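Flavin reductase domain protein, FMN-binding (PDB 3HMZ) binds flavin mononucleotide and is probably an NAD(P)-linked oxidoreductase of the flavoredoxin family. Local coordinates at residues A[14-19]-A[156-161]; A[29-34]-A[91-96]; A[36-41]-A[71-76]; A[61-66]-A[147-152]. All blocks are in the same frame, centred on the assembly; numbering follows the deposited sequence.

From the N terminus, residues 14-19 open the widest loop, which contact 1 closes at 156-161 and in which the other three contacts are nested. Contact 2 runs from 29-34 to helix 90-96 and encloses contact 3, where 36-41 meets helix 69-77; both use strand 32-38, and they touch through Val34 and Ile74. Contact 4 starts at 61-66 and closes at 147-152, so it crosses contacts 2 and 3. Arg71 of contact 3 joins it through a salt bridge to Asp148. Contacts 1 and 4 use the two ends of strand 149-160, on opposite sides of the chain's centre. Contacts 2 and 4 both touch FMN and the second subunit.

Contact 1 (A[14-19]-A[156-161]); sequences IAAVEL and GAWADT
Ala15 and Ala159 form the hydrogen-bonded pair of an antiparallel ladder between strands 14-16 and 156-160, whose short axes approach to 4.6 Å. Ala15 N donates to Ala159 O at 3.0 Å, and Ala159 N returns the bond to Ala15 O. One step on, Val17 N reaches Ala157 O at 2.9 Å from well above the carbonyl plane, the N-H still pointing almost straight at the oxygen (175°). A water then carries the pairing past the end of the strand: it donates to Val17 O and accepts a weak bond from Ala157 N.

Val17 CG2 lies anti to the carbonyl carbon, which brings it to 3.8 Å from Ala159 CB, while Val17 CB meets Ala157 CB. At the other end the methyl of Ala15 presses on Thr161: Ala15 CB and Thr161 CG2 are 3.4 Å apart, closer than normal for two carbons. The hydroxyl of Thr161 is engaged with Asn13. Ala15 O lies at the edge of the Trp158 indole, near its plane, and Trp158 CD1 approaches Ala16 CA obliquely at 3.7 Å. Ile14, modelled in two conformers, places CG2 3.8 Å from Trp158 CB, the side chains crossing at a slant.

Strand 131-138 flanks 149-160 as well, its Ala134 and Trp132 bonding the backbones of Gly156 and Trp158, with Ser130 just before it bonding Asp160, while Phe164 of strand 164-165 packs on Val17 and Ala159.

Contact 2 (A[29-34]-A[91-96]); sequences GPTVLV and QLTHRV. With FMN (flavin mononucleotide), chain B.
Leu33 meets Leu92, Thr93 and Val96 without any ring between them; the flat groups stand to one side, where the imidazole of His94 approaches the flavin obliquely, His94 CD2 lying 4.1 Å from the methyl FMN C8M. The neighbouring methyl, FMN C7M, has Thr31 CG2 at 4.1 Å, so both segments reach the dimethylbenzene end of the isoalloxazine.

Leu33 carries the direct contact by parting its two methyls. With chi2 at 177°, CD1 is extended away from CA, and Leu33 CD1 comes to 3.6 Å from Leu92 CD2, the two side chains crossing at a slant. The other branch lies in the fork of Thr93: Leu33 CD2 is 3.8 Å from Thr93 OG1 and 3.9 Å from Thr93 CG2. That same methyl also touches Val96, with Leu33 CD2 to Val96 CG2 at 4.0 Å. The Thr93 hydroxyl is bonded to Gln89 O, just before the helix, and presents only a van der Waals surface to the leucine. Thr31 OG1 is likewise engaged, with Tyr183 N.

At the C-terminal end of the helix, Val96 O lies 3.4 Å from FMN C4' of the ribityl chain and accepts a hydrogen bond from Lys107 NZ, a residue of the FMN site. A helix packing its Leu92-Thr93-Val96 side on a barrel strand beside the flavin is consistent with the FMN-binding split-barrel fold of flavin reductases.

Contact 3 (A[36-41]-A[71-76]); sequences ARSQGI and REFIEQ
A beta hairpin tip packs on a helix here: Ser38 and Ile41, the ends of the type I' turn between strands 32-38 and 41-55, sit against Phe73 of helix 69-77. Gln39 and Gly40 at the turn's centre have positive phi, as this turn type requires, and paired backbone bonds between Ser38 and Ile41 close it.

The tip meets Phe73 on one face and along part of its edge. Ser38 CB lies over one face of the ring in a CH-pi contact, 3.9 Å from the Phe73 ring centroid and displaced toward the rim, nearest to CG and CD1. Ala36 O stands at the ring edge, near its plane. From the turn's far end Ile41 O comes obliquely to 3.4 Å from Phe73 CE2, and Ile41 CG2 touches Phe73 CZ at 3.9 Å. Two residues back from the turn, Ala36 CB is held between Phe73 CB and Ile74 CG1, at 3.9 and 3.8 Å.

One polar bond reaches across. Ser38 OG, anti to the backbone N (chi1 -174°), donates to Gln76 OE1 at 2.6 Å, about 20° from the amide carbonyl plane; Gln76 has two modelled conformers, so this bond is doubtful.

Phe73 also lies about 4 Å from the side chains of Asn43 and Lys69, which bind FMN. The attachment therefore rests chiefly on Phe73, with one hydroxyl bond from buried Ser38 to exposed Gln76.

Contact 4 (A[61-66]-A[147-152]); sequences TVVLDK and YDLFIA. With FMN (flavin mononucleotide), chain B; EDO (1,2-ethanediol), chain I.
Val62 and Phe150 exchange two backbone hydrogen bonds, N to O at 2.9 Å each way, as the hydrogen-bonded pair of an antiparallel ladder. Leu64 N prolongs it, donating in the carbonyl plane to Asp148 O; Asp148 itself has positive phi, just where helix 141-147 gives way to the strand.

Apolar contacts divide between the faces. On that of Val62 and Phe150, the Leu64 and Phe150 side chains cross at about a right angle, with Leu64 CD1 over one ring face, 3.9 Å from the Phe150 centroid, while Val62 O lies in plane at the edge. On the other, Leu149 CD1 fits between Thr61 CB and Val63 CG2, at 3.9 and 4.1 Å.

Charge gathers on Asp148. Lys66, bent at its end (chi4 72°), brings NZ to 2.8 Å from Asp148 OD1 on the syn side; that oxygen also pairs with Arg71, and NZ with Leu145 O. Asp148 OD2 accepts from a water that Lys66 N also reaches. An ethanediol, probably from the crystallisation liquor, bonds both Asp148 OD2 and Asp65 OD2.

These two segments bind the flavin through backbone atoms at the end of strand 58-63 and the loop that follows: FMN N3 donates to Val63 O, and Asp65 N to FMN O2, both at 2.8 Å.

Strand 41-55 borders 58-63 on its other side, helix 69-77 packs on Leu64 and Phe150, and Leu149 meets Leu149 of the second subunit.

Contact 1 (A[14-19]-A[156-161])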
# COMPACT_ATOMS: atom_id res chain seq x y z
N ILE A 14 20.77 9.37 -10.25
CA ILE A 14 20.45 8.26 -9.32
C ILE A 14 21.43 8.28 -8.15
O ILE A 14 22.65 8.39 -8.36
CB ILE A 14 20.58 6.88 -10.00
CG1 ILE A 14 19.58 6.74 -11.14
CG2 ILE A 14 20.37 5.73 -8.97
CD1 ILE A 14 19.66 5.42 -11.91
N ALA A 15 20.90 8.17 -6.94
CA ALA A 15 21.71 8.07 -5.73
C ALA A 15 21.21 6.87 -4.94
O ALA A 15 20.03 6.50 -5.02
CB ALA A 15 21.59 9.34 -4.88
N ALA A 16 22.10 6.28 -4.16
CA ALA A 16 21.70 5.30 -3.17
C ALA A 16 20.81 5.99 -2.11
O ALA A 16 20.97 7.16 -1.80
CB ALA A 16 22.91 4.67 -2.44
N VAL A 17 19.89 5.20 -1.60
CA VAL A 17 19.01 5.57 -0.50
C VAL A 17 19.52 4.74 0.68
O VAL A 17 19.54 3.51 0.61
CB VAL A 17 17.54 5.25 -0.78
CG1 VAL A 17 16.64 5.43 0.48
CG2 VAL A 17 17.03 6.12 -1.96
N GLU A 18 19.91 5.44 1.75
CA GLU A 18 20.33 4.78 2.99
C GLU A 18 19.36 3.62 3.26
O GLU A 18 18.14 3.84 3.27
CB GLU A 18 20.26 5.86 4.12
CG GLU A 18 20.57 5.38 5.43
CD GLU A 18 20.34 6.40 6.52
OE1 GLU A 18 19.94 7.59 6.32
OE2 GLU A 18 20.53 5.92 7.62
N LEU A 19 19.87 2.41 3.49
CA LEU A 19 19.01 1.23 3.59
C LEU A 19 17.93 1.36 4.67
O LEU A 19 16.79 0.98 4.43
CB LEU A 19 19.84 -0.04 3.75
CG LEU A 19 19.24 -1.35 3.31
CD1 LEU A 19 18.75 -1.30 1.84
CD2 LEU A 19 20.25 -2.47 3.56
N GLY A 156 19.20 -3.42 -1.28
CA GLY A 156 19.74 -2.23 -1.88
C GLY A 156 18.59 -1.35 -2.31
O GLY A 156 17.51 -1.87 -2.63
N ALA A 157 18.80 -0.03 -2.27
CA ALA A 157 17.77 0.93 -2.65
C ALA A 157 18.41 2.14 -3.27
O ALA A 157 19.50 2.58 -2.85
CB ALA A 157 16.92 1.29 -1.44
N TRP A 158 17.74 2.70 -4.30
CA TRP A 158 18.24 3.86 -5.05
C TRP A 158 17.05 4.68 -5.51
O TRP A 158 15.95 4.16 -5.62
CB TRP A 158 19.05 3.42 -6.29
CG TRP A 158 20.13 2.42 -6.00
CD1 TRP A 158 21.44 2.69 -5.74
CD2 TRP A 158 19.98 1.01 -5.85
NE1 TRP A 158 22.14 1.55 -5.51
CE2 TRP A 158 21.27 0.48 -5.58
CE3 TRP A 158 18.91 0.12 -5.97
CZ2 TRP A 158 21.50 -0.89 -5.40
CZ3 TRP A 158 19.14 -1.25 -5.82
CH2 TRP A 158 20.43 -1.74 -5.53
N ALA A 159 17.27 5.95 -5.79
CA ALA A 159 16.23 6.80 -6.31
C ALA A 159 16.76 7.97 -7.10
O ALA A 159 17.90 8.42 -6.90
CB ALA A 159 15.31 7.29 -5.13
N ASP A 160 15.88 8.48 -7.95
CA ASP A 160 16.12 9.71 -8.72
C ASP A 160 16.09 10.87 -7.73
O ASP A 160 15.04 11.18 -7.16
CB ASP A 160 15.02 9.81 -9.78
CG ASP A 160 15.03 11.07 -10.56
OD1 ASP A 160 15.75 12.02 -10.24
OD2 ASP A 160 14.23 11.06 -11.53
N THR A 161 17.23 11.57 -7.61
CA THR A 161 17.34 12.63 -6.63
C THR A 161 16.47 13.83 -6.88
O THR A 161 16.30 14.64 -5.98
CB THR A 161 18.79 13.10 -6.47
OG1 THR A 161 19.28 13.60 -7.73
CG2 THR A 161 19.70 11.95 -5.95
O HOH W 1 20.91 1.21 0.09

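Contact 2 (A[29-34]-A[91-96])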
# COMPACT_ATOMS: atom_id res chain seq x y z
N GLY A 29 2.24 4.02 -0.48
CA GLY A 29 1.49 2.98 -1.14
C GLY A 29 1.37 3.05 -2.67
O GLY A 29 0.32 2.72 -3.23
N PRO A 30 2.47 3.37 -3.36
CA PRO A 30 2.37 3.40 -4.81
C PRO A 30 2.20 2.00 -5.42
O PRO A 30 2.64 1.01 -4.85
CB PRO A 30 3.75 3.93 -5.23
CG PRO A 30 4.69 3.42 -4.14
CD PRO A 30 3.86 3.56 -2.91
N THR A 31 1.61 1.97 -6.60
CA THR A 31 1.63 0.80 -7.45
C THR A 31 3.07 0.73 -7.99
O THR A 31 3.68 1.75 -8.28
CB THR A 31 0.59 0.94 -8.55
OG1 THR A 31 -0.70 0.89 -7.92
CG2 THR A 31 0.72 -0.14 -9.56
N VAL A 32 3.61 -0.49 -8.03
CA VAL A 32 4.98 -0.72 -8.43
C VAL A 32 5.10 -1.57 -9.66
O VAL A 32 4.11 -2.13 -10.13
CB VAL A 32 5.79 -1.37 -7.27
CG1 VAL A 32 5.67 -0.53 -5.99
CG2 VAL A 32 5.31 -2.80 -6.97
N LEU A 33 6.32 -1.62 -10.19
CA LEU A 33 6.68 -2.63 -11.20
C LEU A 33 7.57 -3.65 -10.50
O LEU A 33 8.47 -3.31 -9.76
CB LEU A 33 7.39 -2.03 -12.41
CG LEU A 33 6.74 -0.81 -13.03
CD1 LEU A 33 7.64 -0.32 -14.17
CD2 LEU A 33 5.31 -1.05 -13.47
N VAL A 34 7.28 -4.93 -10.74
CA VAL A 34 8.07 -6.06 -10.24
C VAL A 34 8.86 -6.59 -11.42
O VAL A 34 8.30 -6.92 -12.47
CB VAL A 34 7.18 -7.20 -9.67
CG1 VAL A 34 8.05 -8.32 -9.03
CG2 VAL A 34 6.12 -6.62 -8.68
N GLN A 91 1.21 4.41 -19.41
CA GLN A 91 0.89 3.38 -20.41
C GLN A 91 1.74 2.14 -20.17
O GLN A 91 1.23 1.02 -20.21
CB GLN A 91 1.10 3.84 -21.86
CG GLN A 91 0.52 5.16 -22.28
CD GLN A 91 -0.89 5.45 -21.85
OE1 GLN A 91 -1.74 4.58 -21.84
NE2 GLN A 91 -1.18 6.74 -21.58
N LEU A 92 3.03 2.33 -19.89
CA LEU A 92 3.94 1.22 -19.61
C LEU A 92 3.42 0.36 -18.46
O LEU A 92 3.39 -0.88 -18.53
CB LEU A 92 5.35 1.73 -19.28
CG LEU A 92 6.49 0.74 -18.98
CD1 LEU A 92 7.89 1.39 -19.21
CD2 LEU A 92 6.43 0.19 -17.56
N THR A 93 2.97 1.05 -17.41
CA THR A 93 2.52 0.35 -16.19
C THR A 93 1.28 -0.49 -16.46
O THR A 93 1.23 -1.67 -16.12
CB THR A 93 2.30 1.34 -15.05
OG1 THR A 93 3.54 2.03 -14.78
CG2 THR A 93 1.81 0.65 -13.78
N HIS A 94 0.34 0.12 -17.16
CA HIS A 94 -0.87 -0.61 -17.48
C HIS A 94 -0.60 -1.76 -18.45
O HIS A 94 -1.13 -2.86 -18.27
CB HIS A 94 -1.91 0.35 -18.05
CG HIS A 94 -3.27 -0.26 -18.14
ND1 HIS A 94 -3.75 -0.71 -19.34
CD2 HIS A 94 -4.17 -0.64 -17.20
CE1 HIS A 94 -4.95 -1.25 -19.15
NE2 HIS A 94 -5.23 -1.21 -17.86
N ARG A 95 0.30 -1.54 -19.41
CA ARG A 95 0.62 -2.55 -20.41
C ARG A 95 1.31 -3.76 -19.81
O ARG A 95 0.93 -4.90 -20.12
CB ARG A 95 1.49 -1.98 -21.54
CG ARG A 95 0.74 -1.06 -22.48
CD ARG A 95 1.69 -0.56 -23.57
NE ARG A 95 1.05 0.46 -24.38
CZ ARG A 95 1.54 0.91 -25.53
NH1 ARG A 95 2.65 0.40 -26.03
NH2 ARG A 95 0.89 1.85 -26.19
N VAL A 96 2.31 -3.54 -18.96
CA VAL A 96 3.01 -4.69 -18.33
C VAL A 96 2.11 -5.46 -17.37
O VAL A 96 2.40 -6.61 -17.07
CB VAL A 96 4.34 -4.34 -17.64
CG1 VAL A 96 5.34 -3.73 -18.69
CG2 VAL A 96 4.15 -3.41 -16.46
N1 FMN B . -0.87 -9.11 -10.39
C2 FMN B . -0.46 -9.64 -9.19
O2 FMN B . -0.20 -10.84 -9.12
N3 FMN B . -0.33 -8.80 -8.09
C4 FMN B . -0.62 -7.47 -8.13
O4 FMN B . -0.50 -6.79 -7.08
C4A FMN B . -1.06 -6.95 -9.36
N5 FMN B . -1.36 -5.61 -9.50
C5A FMN B . -1.60 -5.03 -10.73
C6 FMN B . -1.72 -3.63 -10.87
C7 FMN B . -1.98 -3.05 -12.10
C7M FMN B . -2.09 -1.56 -12.24
C8 FMN B . -2.13 -3.87 -13.22
C8M FMN B . -2.42 -3.28 -14.59
C9 FMN B . -2.00 -5.24 -13.07
C9A FMN B . -1.73 -5.86 -11.86
N10 FMN B . -1.58 -7.24 -11.70
C10 FMN B . -1.18 -7.77 -10.49
C1' FMN B . -1.60 -8.18 -12.88
C2' FMN B . -0.22 -8.52 -13.46
O2' FMN B . 0.62 -7.36 -13.59
C3' FMN B . -0.49 -9.17 -14.82
O3' FMN B . -1.17 -10.40 -14.61
C4' FMN B . 0.75 -9.29 -15.71
O4' FMN B . 0.29 -9.45 -17.05
C5' FMN B . 1.67 -10.44 -15.35
O5' FMN B . 2.73 -10.46 -16.31
P FMN B . 3.69 -11.73 -16.43
O1P FMN B . 4.50 -11.43 -17.68
O2P FMN B . 4.51 -11.88 -15.18
O3P FMN B . 2.82 -12.95 -16.60

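Contact 3 (A[36-41]-A[71-76])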
# COMPACT_ATOMS: atom_id res chain seq x y z
N ALA A 36 12.21 -9.27 -12.69
CA ALA A 36 12.96 -10.45 -12.30
C ALA A 36 13.62 -11.05 -13.52
O ALA A 36 13.22 -10.77 -14.66
CB ALA A 36 12.04 -11.49 -11.57
N ARG A 37 14.63 -11.88 -13.25
CA ARG A 37 15.39 -12.58 -14.25
C ARG A 37 15.49 -14.07 -13.92
O ARG A 37 15.72 -14.44 -12.78
CB ARG A 37 16.79 -12.00 -14.27
CG ARG A 37 17.74 -12.59 -15.33
CD ARG A 37 19.04 -11.84 -15.28
NE ARG A 37 18.86 -10.49 -15.84
CZ ARG A 37 19.76 -9.51 -15.88
NH1 ARG A 37 20.97 -9.64 -15.39
NH2 ARG A 37 19.42 -8.37 -16.46
N SER A 38 15.36 -14.90 -14.95
CA SER A 38 15.55 -16.35 -14.75
C SER A 38 16.15 -16.90 -16.04
O SER A 38 15.61 -16.66 -17.13
CB SER A 38 14.26 -17.06 -14.43
OG SER A 38 14.54 -18.44 -14.12
N GLN A 39 17.27 -17.61 -15.88
CA GLN A 39 18.01 -18.23 -16.98
C GLN A 39 18.22 -17.22 -18.12
O GLN A 39 17.99 -17.49 -19.31
CB GLN A 39 17.32 -19.54 -17.38
CG GLN A 39 17.39 -20.58 -16.27
CD GLN A 39 18.82 -20.84 -15.81
OE1 GLN A 39 19.10 -20.93 -14.62
NE2 GLN A 39 19.73 -20.94 -16.77
N GLY A 40 18.64 -16.02 -17.72
CA GLY A 40 18.93 -14.93 -18.64
C GLY A 40 17.79 -14.19 -19.30
O GLY A 40 18.05 -13.31 -20.13
N ILE A 41 16.55 -14.51 -18.95
CA ILE A 41 15.38 -13.88 -19.52
C ILE A 41 14.82 -12.95 -18.44
O ILE A 41 14.69 -13.33 -17.29
CB ILE A 41 14.28 -14.91 -19.90
CG1 ILE A 41 14.85 -16.00 -20.86
CG2 ILE A 41 13.08 -14.18 -20.51
CD1 ILE A 41 15.30 -15.44 -22.20
N ARG A 71 6.15 -14.43 -11.26
CA ARG A 71 6.19 -15.29 -10.07
C ARG A 71 7.11 -16.50 -10.29
O ARG A 71 7.92 -16.86 -9.41
CB ARG A 71 4.80 -15.75 -9.71
CG ARG A 71 4.80 -16.77 -8.60
CD ARG A 71 3.42 -17.05 -8.17
NE ARG A 71 3.40 -18.20 -7.25
CZ ARG A 71 2.51 -18.38 -6.27
NH1 ARG A 71 1.56 -17.47 -6.03
NH2 ARG A 71 2.59 -19.48 -5.50
N GLU A 72 6.97 -17.11 -11.45
CA GLU A 72 7.83 -18.27 -11.78
C GLU A 72 9.31 -17.90 -11.70
O GLU A 72 10.13 -18.61 -11.11
CB GLU A 72 7.48 -18.79 -13.17
CG GLU A 72 8.28 -20.01 -13.64
CD GLU A 72 7.93 -20.35 -15.05
OE1 GLU A 72 6.71 -20.46 -15.32
OE2 GLU A 72 8.90 -20.45 -15.88
N PHE A 73 9.65 -16.75 -12.28
CA PHE A 73 11.04 -16.28 -12.26
C PHE A 73 11.54 -16.04 -10.85
O PHE A 73 12.71 -16.34 -10.54
CB PHE A 73 11.18 -15.00 -13.10
CG PHE A 73 11.18 -15.20 -14.58
CD1 PHE A 73 10.84 -16.43 -15.20
CD2 PHE A 73 11.48 -14.11 -15.40
CE1 PHE A 73 10.87 -16.55 -16.58
CE2 PHE A 73 11.50 -14.24 -16.80
CZ PHE A 73 11.16 -15.46 -17.38
N ILE A 74 10.68 -15.43 -10.02
CA ILE A 74 11.02 -15.20 -8.61
C ILE A 74 11.24 -16.50 -7.82
O ILE A 74 12.16 -16.61 -7.04
CB ILE A 74 10.02 -14.25 -7.94
CG1 ILE A 74 10.21 -12.87 -8.59
CG2 ILE A 74 10.27 -14.17 -6.44
CD1 ILE A 74 9.17 -11.81 -8.19
N GLU A 75 10.37 -17.48 -8.06
CA GLU A 75 10.49 -18.78 -7.41
C GLU A 75 11.78 -19.46 -7.82
O GLU A 75 12.42 -20.07 -6.98
CB GLU A 75 9.30 -19.65 -7.76
CG GLU A 75 7.98 -19.20 -7.09
CD GLU A 75 6.74 -19.81 -7.71
OE1 GLU A 75 6.78 -20.25 -8.89
OE2 GLU A 75 5.69 -19.83 -7.04
N GLN A 76 12.15 -19.31 -9.08
CA GLN A 76 13.36 -19.94 -9.60
C GLN A 76 14.63 -19.23 -9.14
O GLN A 76 15.59 -19.85 -8.75
CB GLN A 76 13.29 -20.04 -11.12
CG GLN A 76 12.21 -20.99 -11.63
CD GLN A 76 11.91 -20.87 -13.13
OE1 GLN A 76 12.39 -19.95 -13.82
NE2 GLN A 76 11.13 -21.81 -13.64

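Contact 4 (A[61-66]-A[147-152])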
# COMPACT_ATOMS: atom_id res chain seq x y z
N THR A 61 6.42 -7.01 1.37
CA THR A 61 5.56 -8.05 0.89
C THR A 61 5.13 -7.72 -0.52
O THR A 61 4.98 -6.54 -0.87
CB THR A 61 4.29 -8.28 1.76
OG1 THR A 61 3.56 -7.04 1.86
CG2 THR A 61 4.67 -8.83 3.16
N VAL A 62 4.84 -8.75 -1.32
CA VAL A 62 4.17 -8.58 -2.62
C VAL A 62 3.30 -9.81 -2.89
O VAL A 62 3.67 -10.93 -2.52
CB VAL A 62 5.15 -8.26 -3.76
CG1 VAL A 62 6.18 -9.42 -4.03
CG2 VAL A 62 4.38 -7.82 -4.99
N VAL A 63 2.13 -9.57 -3.44
CA VAL A 63 1.19 -10.62 -3.80
C VAL A 63 1.38 -10.89 -5.28
O VAL A 63 1.25 -9.99 -6.11
CB VAL A 63 -0.25 -10.23 -3.48
CG1 VAL A 63 -1.16 -11.40 -3.76
CG2 VAL A 63 -0.36 -9.77 -2.01
N LEU A 64 1.69 -12.15 -5.62
CA LEU A 64 1.96 -12.55 -7.01
C LEU A 64 1.05 -13.70 -7.39
O LEU A 64 1.16 -14.80 -6.86
CB LEU A 64 3.41 -12.96 -7.17
CG LEU A 64 4.48 -11.94 -6.74
CD1 LEU A 64 5.88 -12.61 -6.72
CD2 LEU A 64 4.43 -10.70 -7.60
N ASP A 65 0.17 -13.46 -8.35
CA ASP A 65 -0.78 -14.48 -8.77
C ASP A 65 -0.03 -15.67 -9.40
O ASP A 65 0.98 -15.51 -10.07
CB ASP A 65 -1.78 -13.90 -9.74
CG ASP A 65 -2.94 -14.82 -9.99
OD1 ASP A 65 -2.83 -15.66 -10.90
OD2 ASP A 65 -3.96 -14.69 -9.26
N LYS A 66 -0.56 -16.87 -9.15
CA LYS A 66 -0.00 -18.10 -9.71
C LYS A 66 0.11 -18.12 -11.25
O LYS A 66 0.89 -18.91 -11.76
CB LYS A 66 -0.82 -19.32 -9.24
CG LYS A 66 -0.64 -19.58 -7.77
CD LYS A 66 -1.35 -20.88 -7.34
CE LYS A 66 -1.15 -21.18 -5.87
NZ LYS A 66 -1.89 -20.29 -4.95
N TYR A 147 -1.68 -18.04 0.10
CA TYR A 147 -2.03 -16.62 -0.09
C TYR A 147 -1.34 -15.93 -1.22
O TYR A 147 -1.54 -14.73 -1.36
CB TYR A 147 -1.70 -15.88 1.22
CG TYR A 147 -2.38 -16.43 2.45
CD1 TYR A 147 -3.75 -16.32 2.61
CD2 TYR A 147 -1.64 -17.01 3.48
CE1 TYR A 147 -4.39 -16.85 3.74
CE2 TYR A 147 -2.26 -17.51 4.63
CZ TYR A 147 -3.63 -17.41 4.75
OH TYR A 147 -4.26 -17.88 5.90
N ASP A 148 -0.51 -16.61 -2.01
CA ASP A 148 0.23 -15.91 -3.10
C ASP A 148 1.06 -14.75 -2.55
O ASP A 148 1.35 -13.80 -3.24
CB ASP A 148 -0.75 -15.45 -4.21
CG ASP A 148 -1.50 -16.60 -4.83
OD1 ASP A 148 -0.89 -17.70 -4.88
OD2 ASP A 148 -2.67 -16.41 -5.20
N LEU A 149 1.49 -14.87 -1.30
CA LEU A 149 2.14 -13.79 -0.55
C LEU A 149 3.62 -14.07 -0.40
O LEU A 149 4.01 -15.08 0.21
CB LEU A 149 1.47 -13.68 0.80
CG LEU A 149 1.94 -12.63 1.81
CD1 LEU A 149 1.80 -11.22 1.19
CD2 LEU A 149 1.20 -12.77 3.12
N PHE A 150 4.43 -13.15 -0.90
CA PHE A 150 5.86 -13.26 -0.93
C PHE A 150 6.48 -12.20 -0.05
O PHE A 150 6.02 -11.07 -0.05
CB PHE A 150 6.35 -13.12 -2.38
CG PHE A 150 5.95 -14.28 -3.26
CD1 PHE A 150 4.68 -14.44 -3.71
CD2 PHE A 150 6.91 -15.23 -3.63
CE1 PHE A 150 4.30 -15.54 -4.46
CE2 PHE A 150 6.56 -16.32 -4.42
CZ PHE A 150 5.26 -16.49 -4.83
N ILE A 151 7.48 -12.58 0.73
CA ILE A 151 8.24 -11.72 1.64
C ILE A 151 9.66 -11.64 1.16
O ILE A 151 10.27 -12.68 0.82
CB ILE A 151 8.18 -12.28 3.10
CG1 ILE A 151 6.76 -12.13 3.64
CG2 ILE A 151 9.19 -11.55 4.01
CD1 ILE A 151 6.52 -12.87 4.95
N ALA A 152 10.21 -10.43 1.17
CA ALA A 152 11.61 -10.26 0.79
C ALA A 152 12.36 -9.28 1.65
O ALA A 152 11.76 -8.34 2.16
CB ALA A 152 11.73 -9.81 -0.70
N1 FMN B . -0.87 -9.11 -10.39
C2 FMN B . -0.46 -9.64 -9.19
O2 FMN B . -0.20 -10.84 -9.12
N3 FMN B . -0.33 -8.80 -8.09
C4 FMN B . -0.62 -7.47 -8.13
O4 FMN B . -0.50 -6.79 -7.08
C4A FMN B . -1.06 -6.95 -9.36
N5 FMN B . -1.36 -5.61 -9.50
C5A FMN B . -1.60 -5.03 -10.73
C6 FMN B . -1.72 -3.63 -10.87
C7 FMN B . -1.98 -3.05 -12.10
C7M FMN B . -2.09 -1.56 -12.24
C8 FMN B . -2.13 -3.87 -13.22
C8M FMN B . -2.42 -3.28 -14.59
C9 FMN B . -2.00 -5.24 -13.07
C9A FMN B . -1.73 -5.86 -11.86
N10 FMN B . -1.58 -7.24 -11.70
C10 FMN B . -1.18 -7.77 -10.49
C1' FMN B . -1.60 -8.18 -12.88
C2' FMN B . -0.22 -8.52 -13.46
O2' FMN B . 0.62 -7.36 -13.59
C3' FMN B . -0.49 -9.17 -14.82
O3' FMN B . -1.17 -10.40 -14.61
C4' FMN B . 0.75 -9.29 -15.71
O4' FMN B . 0.29 -9.45 -17.05
C5' FMN B . 1.67 -10.44 -15.35
O5' FMN B . 2.73 -10.46 -16.31
P FMN B . 3.69 -11.73 -16.43
O1P FMN B . 4.50 -11.43 -17.68
O2P FMN B . 4.51 -11.88 -15.18
O3P FMN B . 2.82 -12.95 -16.60
C1 EDO I . -3.68 -12.13 -6.61
O1 EDO I . -4.23 -12.33 -7.92
C2 EDO I . -3.29 -13.48 -6.02
O2 EDO I . -4.34 -14.09 -5.26
O HOH W 2 -3.13 -17.17 -7.68